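Local coordinates for zinc phosphodiesterase ELAC protein 1 (Homo sapiens, PDB 3ZWF) that cuts extra 3' nucleotides from tRNA precursors as a zinc-dependent endonuclease and removes 2',3'-cyclic phosphates from tRNAs during repair, at residues T54-T59 with F67-L72; A125-A130 with G254-G259; R152-D157 with Y163-D168. All blocks are in the same frame, centred on the assembly; numbering follows the deposited sequence.

Contact 1. Residues T54-T59 with F67-L72; sequences TKIFIT and FGLPGL
Ile56 and Ile58 meet Leu69 and Leu72 through branched aliphatic chains alone, with no flat group entering the contact. The flat group of this strand is the ring of Phe57, whose CB leaves the opposite side of the chain: it stacks with Phe33, lies nearly parallel to Tyr92 and meets Phe187 edge-to-face. The alternation of side chains thus turns Ile56 and Ile58 to the helix and Phe57 to the other side. The closest approach is Ile56 CD1 to Leu69 CD1, 3.8 Å, and the same leucine methyl lies 4.1 Å from Ile56 CG2, so Leu69 CD1 is touched by both branches of the isoleucine. The two side chains run past one another in opposite directions. Leu69 has CG anti to its backbone N (chi1 -170°), which carries both of its methyls across the gap to the strand. Backbones stay well apart, with 9.2 Å between Ile56 CA and Leu69 CA, as expected where side chains fill the space between a helix and a sheet. This is one helix-on-sheet layer of the metallo-beta-lactamase fold: strand 53-57, inside the sheet between strands 29-33 and 89-94, is joined to helix 69-79 by the loop that holds His60, His62, Asp64 and His65, all zinc ligands. Further along, Leu69 turns its other methyl to Ile58, just past the end of the strand, CD2 standing 4.4 Å from Ile58 CG1. Ile58 lies beside the metal site without entering it, its side chain about 5 Å from that of His65 and about 10 Å from a zinc ion. One turn on, Leu72 CD2 reaches Ile56 CD1 at 4.3 Å, while Leu43 of helix 39-45 packs against Leu72 and Ile101 of helix 97-107 against Leu69.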
ATOM      1  N   THR A  54     -18.862  -4.832  -1.294  1.00 30.88           N
ATOM      2  CA  THR A  54     -19.201  -6.047  -2.053  1.00 32.13           C
ATOM      3  C   THR A  54     -18.587  -6.112  -3.463  1.00 30.54           C
ATOM      4  O   THR A  54     -18.495  -7.184  -4.076  1.00 30.81           O
ATOM      5  CB  THR A  54     -20.703  -6.195  -2.198  1.00 33.93           C
ATOM      6  OG1 THR A  54     -21.229  -5.016  -2.824  1.00 35.25           O
ATOM      7  CG2 THR A  54     -21.370  -6.349  -0.845  1.00 36.05           C
ATOM      8  N   LYS A  55     -18.187  -4.954  -3.970  1.00 29.46           N
ATOM      9  CA  LYS A  55     -17.572  -4.851  -5.280  1.00 28.66           C
ATOM     10  C   LYS A  55     -16.491  -3.788  -5.280  1.00 27.53           C
ATOM     11  O   LYS A  55     -16.609  -2.776  -4.601  1.00 27.48           O
ATOM     12  CB  LYS A  55     -18.614  -4.511  -6.369  1.00 29.22           C
ATOM     13  CG  LYS A  55     -19.780  -5.496  -6.454  1.00 30.54           C
ATOM     14  CD  LYS A  55     -20.696  -5.231  -7.649  1.00 31.15           C
ATOM     15  CE  LYS A  55     -22.023  -5.988  -7.512  1.00 32.71           C
ATOM     16  NZ  LYS A  55     -21.801  -7.435  -7.473  1.00 34.20           N
ATOM     17  N   ILE A  56     -15.471  -4.038  -6.091  1.00 26.78           N
ATOM     18  CA  ILE A  56     -14.356  -3.141  -6.288  1.00 25.81           C
ATOM     19  C   ILE A  56     -14.056  -3.010  -7.767  1.00 25.50           C
ATOM     20  O   ILE A  56     -13.996  -4.013  -8.499  1.00 25.74           O
ATOM     21  CB  ILE A  56     -13.084  -3.678  -5.502  1.00 25.32           C
ATOM     22  CG1 ILE A  56     -13.444  -3.816  -4.016  1.00 25.82           C
ATOM     23  CG2 ILE A  56     -11.895  -2.748  -5.678  1.00 24.46           C
ATOM     24  CD1 ILE A  56     -12.388  -4.483  -3.155  1.00 25.64           C
ATOM     25  N   PHE A  57     -13.892  -1.781  -8.216  1.00 25.12           N
ATOM     26  CA  PHE A  57     -13.649  -1.454  -9.599  1.00 24.96           C
ATOM     27  C   PHE A  57     -12.346  -0.669  -9.696  1.00 24.17           C
ATOM     28  O   PHE A  57     -12.230   0.401  -9.105  1.00 24.03           O
ATOM     29  CB  PHE A  57     -14.815  -0.606 -10.182  1.00 25.52           C
ATOM     30  CG  PHE A  57     -16.184  -1.238 -10.041  1.00 26.49           C
ATOM     31  CD1 PHE A  57     -16.916  -1.154  -8.866  1.00 26.94           C
ATOM     32  CD2 PHE A  57     -16.745  -1.922 -11.122  1.00 27.10           C
ATOM     33  CE1 PHE A  57     -18.145  -1.744  -8.736  1.00 27.98           C
ATOM     34  CE2 PHE A  57     -17.974  -2.514 -10.996  1.00 28.11           C
ATOM     35  CZ  PHE A  57     -18.704  -2.414  -9.823  1.00 28.58           C
ATOM     36  N   ILE A  58     -11.413  -1.159 -10.509  1.00 23.93           N
ATOM     37  CA  ILE A  58     -10.106  -0.490 -10.690  1.00 23.35           C
ATOM     38  C   ILE A  58      -9.967   0.081 -12.077  1.00 23.47           C
ATOM     39  O   ILE A  58     -10.155  -0.641 -13.083  1.00 23.88           O
ATOM     40  CB  ILE A  58      -8.927  -1.498 -10.424  1.00 23.13           C
ATOM     41  CG1 ILE A  58      -9.005  -2.102  -9.020  1.00 23.13           C
ATOM     42  CG2 ILE A  58      -7.576  -0.811 -10.649  1.00 22.71           C
ATOM     43  CD1 ILE A  58      -8.950  -1.099  -7.829  1.00 22.87           C
ATOM     44  N   THR A  59      -9.731   1.398 -12.154  1.00 23.27           N
ATOM     45  CA  THR A  59      -9.756   2.131 -13.459  1.00 23.55           C
ATOM     46  C   THR A  59      -8.528   1.861 -14.321  1.00 23.50           C
ATOM     47  O   THR A  59      -8.616   1.782 -15.525  1.00 23.96           O
ATOM     48  CB  THR A  59      -9.858   3.626 -13.289  1.00 23.50           C
ATOM     49  OG1 THR A  59      -8.758   4.103 -12.487  1.00 22.99           O
ATOM     50  CG2 THR A  59     -11.202   4.020 -12.619  1.00 23.82           C
ATOM     51  N   PHE A  67      -2.468  -0.038  -5.405  1.00 21.90           N
ATOM     52  CA  PHE A  67      -1.490  -0.571  -4.450  1.00 22.12           C
ATOM     53  C   PHE A  67      -2.097  -0.795  -3.065  1.00 22.31           C
ATOM     54  O   PHE A  67      -1.513  -1.549  -2.266  1.00 22.63           O
ATOM     55  CB  PHE A  67      -0.244   0.322  -4.312  1.00 22.14           C
ATOM     56  CG  PHE A  67       0.766   0.200  -5.407  1.00 22.26           C
ATOM     57  CD1 PHE A  67       0.704  -0.768  -6.395  1.00 22.38           C
ATOM     58  CD2 PHE A  67       1.782   1.128  -5.467  1.00 22.38           C
ATOM     59  CE1 PHE A  67       1.669  -0.807  -7.389  1.00 22.66           C
ATOM     60  CE2 PHE A  67       2.749   1.078  -6.472  1.00 22.67           C
ATOM     61  CZ  PHE A  67       2.672   0.127  -7.427  1.00 22.81           C
ATOM     62  N   GLY A  68      -3.197  -0.128  -2.745  1.00 22.26           N
ATOM     63  CA  GLY A  68      -3.932  -0.360  -1.497  1.00 22.63           C
ATOM     64  C   GLY A  68      -4.794  -1.613  -1.427  1.00 22.95           C
ATOM     65  O   GLY A  68      -5.350  -1.949  -0.371  1.00 23.41           O
ATOM     66  N   LEU A  69      -4.950  -2.283  -2.560  1.00 22.83           N
ATOM     67  CA  LEU A  69      -5.875  -3.425  -2.663  1.00 23.22           C
ATOM     68  C   LEU A  69      -5.520  -4.659  -1.818  1.00 23.74           C
ATOM     69  O   LEU A  69      -6.361  -5.192  -1.112  1.00 24.26           O
ATOM     70  CB  LEU A  69      -6.173  -3.754  -4.153  1.00 23.13           C
ATOM     71  CG  LEU A  69      -7.305  -4.753  -4.371  1.00 24.42           C
ATOM     72  CD1 LEU A  69      -8.601  -4.303  -3.690  1.00 25.54           C
ATOM     73  CD2 LEU A  69      -7.528  -4.795  -5.905  1.00 25.43           C
ATOM     74  N   PRO A  70      -4.252  -5.094  -1.825  1.00 23.94           N
ATOM     75  CA  PRO A  70      -3.923  -6.268  -0.997  1.00 25.65           C
ATOM     76  C   PRO A  70      -4.184  -6.031   0.477  1.00 24.77           C
ATOM     77  O   PRO A  70      -4.761  -6.893   1.165  1.00 25.44           O
ATOM     78  CB  PRO A  70      -2.425  -6.463  -1.272  1.00 25.76           C
ATOM     79  CG  PRO A  70      -2.233  -5.954  -2.630  1.00 27.07           C
ATOM     80  CD  PRO A  70      -3.137  -4.741  -2.722  1.00 24.49           C
ATOM     81  N   GLY A  71      -3.758  -4.859   0.954  1.00 24.49           N
ATOM     82  CA  GLY A  71      -3.984  -4.464   2.334  1.00 24.98           C
ATOM     83  C   GLY A  71      -5.438  -4.416   2.691  1.00 25.44           C
ATOM     84  O   GLY A  71      -5.841  -4.912   3.735  1.00 26.98           O
ATOM     85  N   LEU A  72      -6.229  -3.800   1.819  1.00 25.57           N
ATOM     86  CA  LEU A  72      -7.671  -3.718   2.022  1.00 25.64           C
ATOM     87  C   LEU A  72      -8.308  -5.109   2.174  1.00 26.03           C
ATOM     88  O   LEU A  72      -9.105  -5.328   3.078  1.00 26.84           O
ATOM     89  CB  LEU A  72      -8.331  -2.928   0.923  1.00 26.03           C
ATOM     90  CG  LEU A  72      -9.852  -2.788   1.032  1.00 30.23           C
ATOM     91  CD1 LEU A  72     -10.288  -2.047   2.306  1.00 29.62           C
ATOM     92  CD2 LEU A  72     -10.394  -2.098  -0.226  1.00 29.76           C
TER

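Contact 2. Residues A125-A130 with G254-G259; sequences ADQCPA and GVVGDG
Val256 sets its two methyls against two consecutive residues, CG1 against the carboxylate of Asp126 and CG2 against the aliphatic part of Gln127. Its CG1 is anti to the backbone N (chi1 -179°), which leaves CG2 beside that N and spreads the fork across the opposing turn. Asp126 adopts the less common conformation with CG between its own N and carbonyl carbon (chi1 62°); this brings the carboxylate round to the valine, with OD2 3.8 Å from Val256 CG1. Across the contact OD2 meets a methyl, while OD1 is bound by the hydroxyl of Thr124, with Arg177 a long, weak ion-pair partner. Gln127 is drawn out straight beyond CG and crosses the valine at about a right angle, CG lying 4.1 Å from Val256 CG2. Val256 CG2 also comes within 4.0 Å of the backbone O of Asp126. The amide of Gln127 is held at both ends, OE1 by the N of Thr124 and NE2 by the O of Leu178, which fixes its rotation. In the fold, the 3-10 turn after strand 116-121 is brought up to the end of the short, weakly bonded strand 254-255, and both are bonded to strand 171-179 or its end: Gln127 through its backbone to His180, the zinc ligand just after it, and Val256 to Arg177. The chemistry implies division of labour: no hydrogen bond joins the two segments directly, so their mutual contact is van der Waals alone, and the polar bonds that fix their positions run to Thr124 and to the chain leading into His180.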
ATOM      1  N   ALA A 125      -5.161  -1.265 -27.801  1.00 34.35           N
ATOM      2  CA  ALA A 125      -3.831  -0.640 -27.930  1.00 35.14           C
ATOM      3  C   ALA A 125      -3.928   0.887 -28.107  1.00 34.97           C
ATOM      4  O   ALA A 125      -3.026   1.629 -27.708  1.00 36.29           O
ATOM      5  CB  ALA A 125      -3.074  -1.272 -29.125  1.00 37.14           C
ATOM      6  N   ASP A 126      -5.045   1.358 -28.671  1.00 34.71           N
ATOM      7  CA  ASP A 126      -5.226   2.801 -28.911  1.00 35.70           C
ATOM      8  C   ASP A 126      -5.691   3.587 -27.667  1.00 33.15           C
ATOM      9  O   ASP A 126      -6.053   4.731 -27.764  1.00 34.43           O
ATOM     10  CB  ASP A 126      -6.133   3.093 -30.128  1.00 40.10           C
ATOM     11  CG  ASP A 126      -7.565   2.566 -29.973  1.00 47.64           C
ATOM     12  OD1 ASP A 126      -7.845   1.773 -29.064  1.00 46.83           O
ATOM     13  OD2 ASP A 126      -8.435   2.929 -30.802  1.00 49.26           O
ATOM     14  N   GLN A 127      -5.632   2.948 -26.499  1.00 31.20           N
ATOM     15  CA  GLN A 127      -5.930   3.595 -25.235  1.00 29.86           C
ATOM     16  C   GLN A 127      -4.687   4.223 -24.626  1.00 29.72           C
ATOM     17  O   GLN A 127      -4.769   4.810 -23.575  1.00 28.47           O
ATOM     18  CB  GLN A 127      -6.479   2.599 -24.228  1.00 28.99           C
ATOM     19  CG  GLN A 127      -7.908   2.176 -24.545  1.00 29.41           C
ATOM     20  CD  GLN A 127      -8.507   1.332 -23.434  1.00 28.61           C
ATOM     21  OE1 GLN A 127      -8.617   0.117 -23.566  1.00 28.79           O
ATOM     22  NE2 GLN A 127      -8.883   1.983 -22.310  1.00 27.80           N
ATOM     23  N   CYS A 128      -3.539   4.041 -25.263  1.00 31.30           N
ATOM     24  CA  CYS A 128      -2.328   4.670 -24.758  1.00 32.95           C
ATOM     25  C   CYS A 128      -1.353   4.922 -25.896  1.00 35.72           C
ATOM     26  O   CYS A 128      -1.579   4.471 -27.002  1.00 35.45           O
ATOM     27  CB  CYS A 128      -1.722   3.807 -23.653  1.00 31.63           C
ATOM     28  SG  CYS A 128      -1.209   2.200 -24.176  1.00 36.84           S
ATOM     29  N   PRO A 129      -0.261   5.659 -25.634  1.00 40.89           N
ATOM     30  CA  PRO A 129       0.580   6.053 -26.761  1.00 46.59           C
ATOM     31  C   PRO A 129       1.306   4.884 -27.410  1.00 46.97           C
ATOM     32  O   PRO A 129       1.525   3.852 -26.775  1.00 42.67           O
ATOM     33  CB  PRO A 129       1.582   7.036 -26.128  1.00 44.65           C
ATOM     34  CG  PRO A 129       0.890   7.541 -24.931  1.00 44.71           C
ATOM     35  CD  PRO A 129       0.131   6.369 -24.409  1.00 43.27           C
ATOM     36  N   ALA A 130       1.644   5.060 -28.685  1.00 56.62           N
ATOM     37  CA  ALA A 130       2.382   4.067 -29.445  1.00 65.09           C
ATOM     38  C   ALA A 130       3.865   4.227 -29.148  1.00 64.22           C
ATOM     39  O   ALA A 130       4.308   4.002 -28.019  1.00 75.71           O
ATOM     40  CB  ALA A 130       2.116   4.236 -30.934  1.00 68.88           C
ATOM     41  N   GLY A 254      -8.549  12.034 -22.385  1.00 29.29           N
ATOM     42  CA  GLY A 254      -9.678  11.953 -23.307  1.00 30.79           C
ATOM     43  C   GLY A 254     -10.328  10.573 -23.297  1.00 31.32           C
ATOM     44  O   GLY A 254      -9.877   9.648 -22.608  1.00 30.32           O
ATOM     45  N   VAL A 255     -11.407  10.454 -24.067  1.00 34.56           N
ATOM     46  CA  VAL A 255     -12.177   9.222 -24.168  1.00 34.83           C
ATOM     47  C   VAL A 255     -11.901   8.657 -25.549  1.00 39.44           C
ATOM     48  O   VAL A 255     -11.775   9.421 -26.508  1.00 42.98           O
ATOM     49  CB  VAL A 255     -13.721   9.517 -24.011  1.00 40.24           C
ATOM     50  CG1 VAL A 255     -14.564   8.253 -24.219  1.00 45.21           C
ATOM     51  CG2 VAL A 255     -14.005  10.159 -22.667  1.00 43.03           C
ATOM     52  N   VAL A 256     -11.857   7.328 -25.671  1.00 34.35           N
ATOM     53  CA  VAL A 256     -11.520   6.702 -26.917  1.00 36.96           C
ATOM     54  C   VAL A 256     -12.823   6.366 -27.620  1.00 44.83           C
ATOM     55  O   VAL A 256     -13.594   5.531 -27.140  1.00 45.90           O
ATOM     56  CB  VAL A 256     -10.718   5.421 -26.763  1.00 37.55           C
ATOM     57  CG1 VAL A 256     -10.379   4.845 -28.133  1.00 36.60           C
ATOM     58  CG2 VAL A 256      -9.509   5.696 -26.005  1.00 34.41           C
ATOM     59  N   GLY A 257     -13.056   7.063 -28.722  1.00 49.11           N
ATOM     60  CA  GLY A 257     -14.268   6.881 -29.530  1.00 49.96           C
ATOM     61  C   GLY A 257     -15.521   7.322 -28.800  1.00 49.60           C
ATOM     62  O   GLY A 257     -15.451   8.119 -27.865  1.00 48.13           O
ATOM     63  N   ASP A 258     -16.665   6.760 -29.220  1.00 51.92           N
ATOM     64  CA  ASP A 258     -18.007   7.232 -28.777  1.00 49.76           C
ATOM     65  C   ASP A 258     -18.696   6.382 -27.670  1.00 51.71           C
ATOM     66  O   ASP A 258     -19.701   6.792 -27.087  1.00 51.12           O
ATOM     67  CB  ASP A 258     -18.956   7.395 -29.980  1.00 50.85           C
ATOM     68  N   GLY A 259     -18.116   5.236 -27.317  1.00 50.15           N
ATOM     69  CA  GLY A 259     -18.663   4.436 -26.196  1.00 50.64           C
ATOM     70  C   GLY A 259     -18.888   5.222 -24.905  1.00 55.28           C
ATOM     71  O   GLY A 259     -19.876   5.023 -24.183  1.00 63.15           O
TER

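Contact 3. Residues R152-D157 with Y163-D168; sequences RTILLD and YLLFDD
The ring of Tyr163 lies against the backbone of Ile154-Leu156. Over one face sits Leu156 CA, 3.7 Å above the plane and displaced toward the rim, while the carbonyl O of Ile154 approaches the edge near the ring plane, 3.5 Å from Tyr163 CD2. With chi1 at -175°, CG of Leu156 stands across from the backbone N and places CD1 over the same face as CA, 4.2 Å from the centroid and 29° off the normal, an off-centre CH-pi contact. The phenol OH continues past Leu156 to bond the O of Val122, so the ring is held at its far end as well. Ile154 spans Tyr163 and Leu165: its CG2 lies 3.9 Å from Tyr163 CB, and its CD1 meets Leu165 CD2 at 3.7 Å, Ile154 and Leu165 crossing at about a right angle. Arg152, bent at its third torsion, turns the edge of its guanidinium to strand 163-167, with the O of Leu164 in its plane. Arg152 NH2 stands 2.6 Å from Leu165 O, but the N-H...O angle of 120° makes the bond weak. No backbone N-H of either segment bonds directly to the other; one water spans the gap instead, donating to Leu155 O and accepting from Leu164 N at 2.9 Å. That absence fits the topology: strand 153-154 closes the edge of one sheet beside 116-121, strand 163-167 pairs with 171-179 in the other, with a classic beta bulge where Leu165 and Phe166 face Val173. Chemically, then, the two sheets of the metallo-beta-lactamase sandwich are joined at this edge by partly buried apolar and aromatic packing, with a water bridge and a weak arginine bond supplying the polar links.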
ATOM      1  N   ARG A 152     -13.904 -13.771 -15.212  1.00 29.44           N
ATOM      2  CA  ARG A 152     -14.135 -13.610 -16.635  1.00 30.03           C
ATOM      3  C   ARG A 152     -13.014 -12.775 -17.249  1.00 29.25           C
ATOM      4  O   ARG A 152     -12.336 -12.013 -16.551  1.00 28.40           O
ATOM      5  CB  ARG A 152     -15.480 -12.892 -16.851  1.00 31.71           C
ATOM      6  CG  ARG A 152     -16.679 -13.709 -16.382  1.00 35.55           C
ATOM      7  CD  ARG A 152     -17.976 -13.215 -16.987  1.00 50.90           C
ATOM      8  NE  ARG A 152     -18.480 -12.068 -16.245  1.00 49.27           N
ATOM      9  CZ  ARG A 152     -18.675 -10.849 -16.716  1.00 51.23           C
ATOM     10  NH1 ARG A 152     -18.406 -10.530 -17.974  1.00 65.55           N
ATOM     11  NH2 ARG A 152     -19.157  -9.937 -15.898  1.00 43.70           N
ATOM     12  N   THR A 153     -12.808 -12.960 -18.538  1.00 29.79           N
ATOM     13  CA  THR A 153     -12.019 -12.071 -19.397  1.00 29.56           C
ATOM     14  C   THR A 153     -13.000 -11.350 -20.331  1.00 30.27           C
ATOM     15  O   THR A 153     -13.553 -11.976 -21.227  1.00 31.29           O
ATOM     16  CB  THR A 153     -10.990 -12.891 -20.216  1.00 29.92           C
ATOM     17  OG1 THR A 153     -10.036 -13.472 -19.309  1.00 29.32           O
ATOM     18  CG2 THR A 153     -10.230 -12.042 -21.188  1.00 29.96           C
ATOM     19  N   ILE A 154     -13.163 -10.056 -20.095  1.00 29.79           N
ATOM     20  CA  ILE A 154     -14.242  -9.242 -20.645  1.00 30.41           C
ATOM     21  C   ILE A 154     -13.720  -8.438 -21.814  1.00 30.66           C
ATOM     22  O   ILE A 154     -12.840  -7.586 -21.665  1.00 29.93           O
ATOM     23  CB  ILE A 154     -14.884  -8.294 -19.625  1.00 29.96           C
ATOM     24  CG1 ILE A 154     -15.345  -9.042 -18.364  1.00 30.18           C
ATOM     25  CG2 ILE A 154     -16.092  -7.570 -20.260  1.00 32.72           C
ATOM     26  CD1 ILE A 154     -15.890  -8.116 -17.290  1.00 30.08           C
ATOM     27  N   LEU A 155     -14.348  -8.671 -22.970  1.00 31.86           N
ATOM     28  CA  LEU A 155     -13.926  -8.041 -24.216  1.00 32.44           C
ATOM     29  C   LEU A 155     -14.752  -6.809 -24.496  1.00 33.29           C
ATOM     30  O   LEU A 155     -15.922  -6.732 -24.134  1.00 36.03           O
ATOM     31  CB  LEU A 155     -14.002  -9.012 -25.392  1.00 33.73           C
ATOM     32  CG  LEU A 155     -13.273 -10.337 -25.224  1.00 33.62           C
ATOM     33  CD1 LEU A 155     -13.313 -11.133 -26.546  1.00 35.09           C
ATOM     34  CD2 LEU A 155     -11.824 -10.139 -24.844  1.00 32.63           C
ATOM     35  N   LEU A 156     -14.148  -5.855 -25.188  1.00 33.42           N
ATOM     36  CA  LEU A 156     -14.895  -4.724 -25.715  1.00 34.25           C
ATOM     37  C   LEU A 156     -15.954  -5.209 -26.679  1.00 37.13           C
ATOM     38  O   LEU A 156     -15.690  -6.030 -27.533  1.00 37.82           O
ATOM     39  CB  LEU A 156     -13.961  -3.771 -26.452  1.00 35.20           C
ATOM     40  CG  LEU A 156     -14.601  -2.472 -26.965  1.00 37.02           C
ATOM     41  CD1 LEU A 156     -14.955  -1.489 -25.853  1.00 37.64           C
ATOM     42  CD2 LEU A 156     -13.671  -1.853 -27.996  1.00 39.62           C
ATOM     43  N   ASP A 157     -17.160  -4.732 -26.501  1.00 37.82           N
ATOM     44  CA  ASP A 157     -18.205  -5.046 -27.445  1.00 44.75           C
ATOM     45  C   ASP A 157     -18.122  -4.036 -28.574  1.00 44.83           C
ATOM     46  O   ASP A 157     -18.316  -2.860 -28.337  1.00 57.46           O
ATOM     47  CB  ASP A 157     -19.566  -4.981 -26.790  1.00 45.46           C
ATOM     48  CG  ASP A 157     -20.615  -5.473 -27.716  1.00 49.80           C
ATOM     49  OD1 ASP A 157     -20.945  -4.724 -28.675  1.00 54.82           O
ATOM     50  OD2 ASP A 157     -20.985  -6.657 -27.551  1.00 51.86           O
ATOM     51  N   TYR A 163     -17.880  -2.372 -22.235  1.00 32.61           N
ATOM     52  CA  TYR A 163     -17.715  -3.660 -21.576  1.00 32.27           C
ATOM     53  C   TYR A 163     -18.882  -3.840 -20.624  1.00 33.98           C
ATOM     54  O   TYR A 163     -19.104  -2.982 -19.750  1.00 35.35           O
ATOM     55  CB  TYR A 163     -16.431  -3.705 -20.736  1.00 30.49           C
ATOM     56  CG  TYR A 163     -15.153  -3.386 -21.478  1.00 30.13           C
ATOM     57  CD1 TYR A 163     -14.798  -2.073 -21.744  1.00 29.93           C
ATOM     58  CD2 TYR A 163     -14.264  -4.385 -21.874  1.00 30.08           C
ATOM     59  CE1 TYR A 163     -13.623  -1.772 -22.418  1.00 29.76           C
ATOM     60  CE2 TYR A 163     -13.101  -4.074 -22.576  1.00 29.95           C
ATOM     61  CZ  TYR A 163     -12.795  -2.769 -22.828  1.00 29.81           C
ATOM     62  OH  TYR A 163     -11.657  -2.448 -23.508  1.00 30.09           O
ATOM     63  N   LEU A 164     -19.594  -4.962 -20.743  1.00 33.91           N
ATOM     64  CA  LEU A 164     -20.697  -5.255 -19.821  1.00 35.50           C
ATOM     65  C   LEU A 164     -20.130  -5.901 -18.581  1.00 35.47           C
ATOM     66  O   LEU A 164     -19.522  -6.964 -18.650  1.00 35.97           O
ATOM     67  CB  LEU A 164     -21.770  -6.160 -20.453  1.00 38.76           C
ATOM     68  CG  LEU A 164     -23.006  -6.418 -19.569  1.00 39.83           C
ATOM     69  CD1 LEU A 164     -23.673  -5.101 -19.106  1.00 39.30           C
ATOM     70  CD2 LEU A 164     -23.998  -7.320 -20.291  1.00 49.06           C
ATOM     71  N   LEU A 165     -20.262  -5.222 -17.443  1.00 35.92           N
ATOM     72  CA  LEU A 165     -19.754  -5.785 -16.190  1.00 33.62           C
ATOM     73  C   LEU A 165     -20.849  -6.670 -15.572  1.00 37.46           C
ATOM     74  O   LEU A 165     -20.639  -7.869 -15.343  1.00 38.90           O
ATOM     75  CB  LEU A 165     -19.239  -4.703 -15.266  1.00 31.83           C
ATOM     76  CG  LEU A 165     -18.153  -3.813 -15.895  1.00 30.88           C
ATOM     77  CD1 LEU A 165     -17.411  -2.934 -14.817  1.00 30.04           C
ATOM     78  CD2 LEU A 165     -17.122  -4.644 -16.735  1.00 32.68           C
ATOM     79  N   PHE A 166     -22.026  -6.090 -15.359  1.00 38.28           N
ATOM     80  CA  PHE A 166     -23.203  -6.863 -14.934  1.00 41.37           C
ATOM     81  C   PHE A 166     -24.483  -6.104 -15.175  1.00 43.07           C
ATOM     82  O   PHE A 166     -24.480  -4.882 -15.286  1.00 41.06           O
ATOM     83  CB  PHE A 166     -23.103  -7.336 -13.478  1.00 40.66           C
ATOM     84  CG  PHE A 166     -22.849  -6.241 -12.486  1.00 37.35           C
ATOM     85  CD1 PHE A 166     -21.579  -5.855 -12.172  1.00 37.90           C
ATOM     86  CD2 PHE A 166     -23.926  -5.566 -11.881  1.00 39.04           C
ATOM     87  CE1 PHE A 166     -21.342  -4.849 -11.238  1.00 36.40           C
ATOM     88  CE2 PHE A 166     -23.716  -4.557 -10.975  1.00 38.42           C
ATOM     89  CZ  PHE A 166     -22.420  -4.180 -10.645  1.00 37.74           C
ATOM     90  N   ASP A 167     -25.563  -6.869 -15.305  1.00 44.17           N
ATOM     91  CA  ASP A 167     -26.874  -6.357 -15.586  1.00 50.84           C
ATOM     92  C   ASP A 167     -27.894  -7.168 -14.807  1.00 67.14           C
ATOM     93  O   ASP A 167     -28.273  -8.258 -15.233  1.00 59.90           O
ATOM     94  CB  ASP A 167     -27.178  -6.482 -17.086  1.00 55.96           C
ATOM     95  CG  ASP A 167     -28.383  -5.676 -17.496  1.00 61.48           C
ATOM     96  OD1 ASP A 167     -29.211  -5.402 -16.609  1.00 65.06           O
ATOM     97  OD2 ASP A 167     -28.507  -5.307 -18.688  1.00 77.66           O
ATOM     98  N   ASP A 168     -28.329  -6.649 -13.667  1.00 58.98           N
ATOM     99  CA  ASP A 168     -29.423  -7.294 -12.917  1.00 58.39           C
ATOM    100  C   ASP A 168     -30.674  -6.402 -12.820  1.00 56.07           C
ATOM    101  O   ASP A 168     -30.826  -5.436 -13.565  1.00 50.59           O
ATOM    102  CB  ASP A 168     -28.933  -7.798 -11.546  1.00 56.86           C
ATOM    103  CG  ASP A 168     -28.417  -6.693 -10.649  1.00 64.89           C
ATOM    104  OD1 ASP A 168     -28.966  -5.569 -10.664  1.00 58.59           O
ATOM    105  OD2 ASP A 168     -27.460  -6.969  -9.896  1.00 59.51           O
TER
HETATM  106  O   HOH W   1     -18.591  -6.697 -22.839  1.00 38.70           O

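In the fold
Contact 1 is core throughout, all four touching residues being buried, whereas contacts 2 and 3 mix buried with exposed ones. The chemistry follows: purely aliphatic in contact 1, a valine against polar residues in contact 2, and leucines, an isoleucine and an aromatic ring, with a water and an arginine, in contact 3. Contacts 1 and 3 share the sheet that holds strands 53-57 and 153-154 and touch across the two sheets, Lys55 CD reaching Phe166 CZ at 3.6 Å. Contacts 2 and 3 both rest on strand 171-179 of the other sheet and approach at Gln127 and Tyr163. Contacts 1 and 2 do not touch, yet Ile58 and Gln127 each lie near zinc-binding histidines.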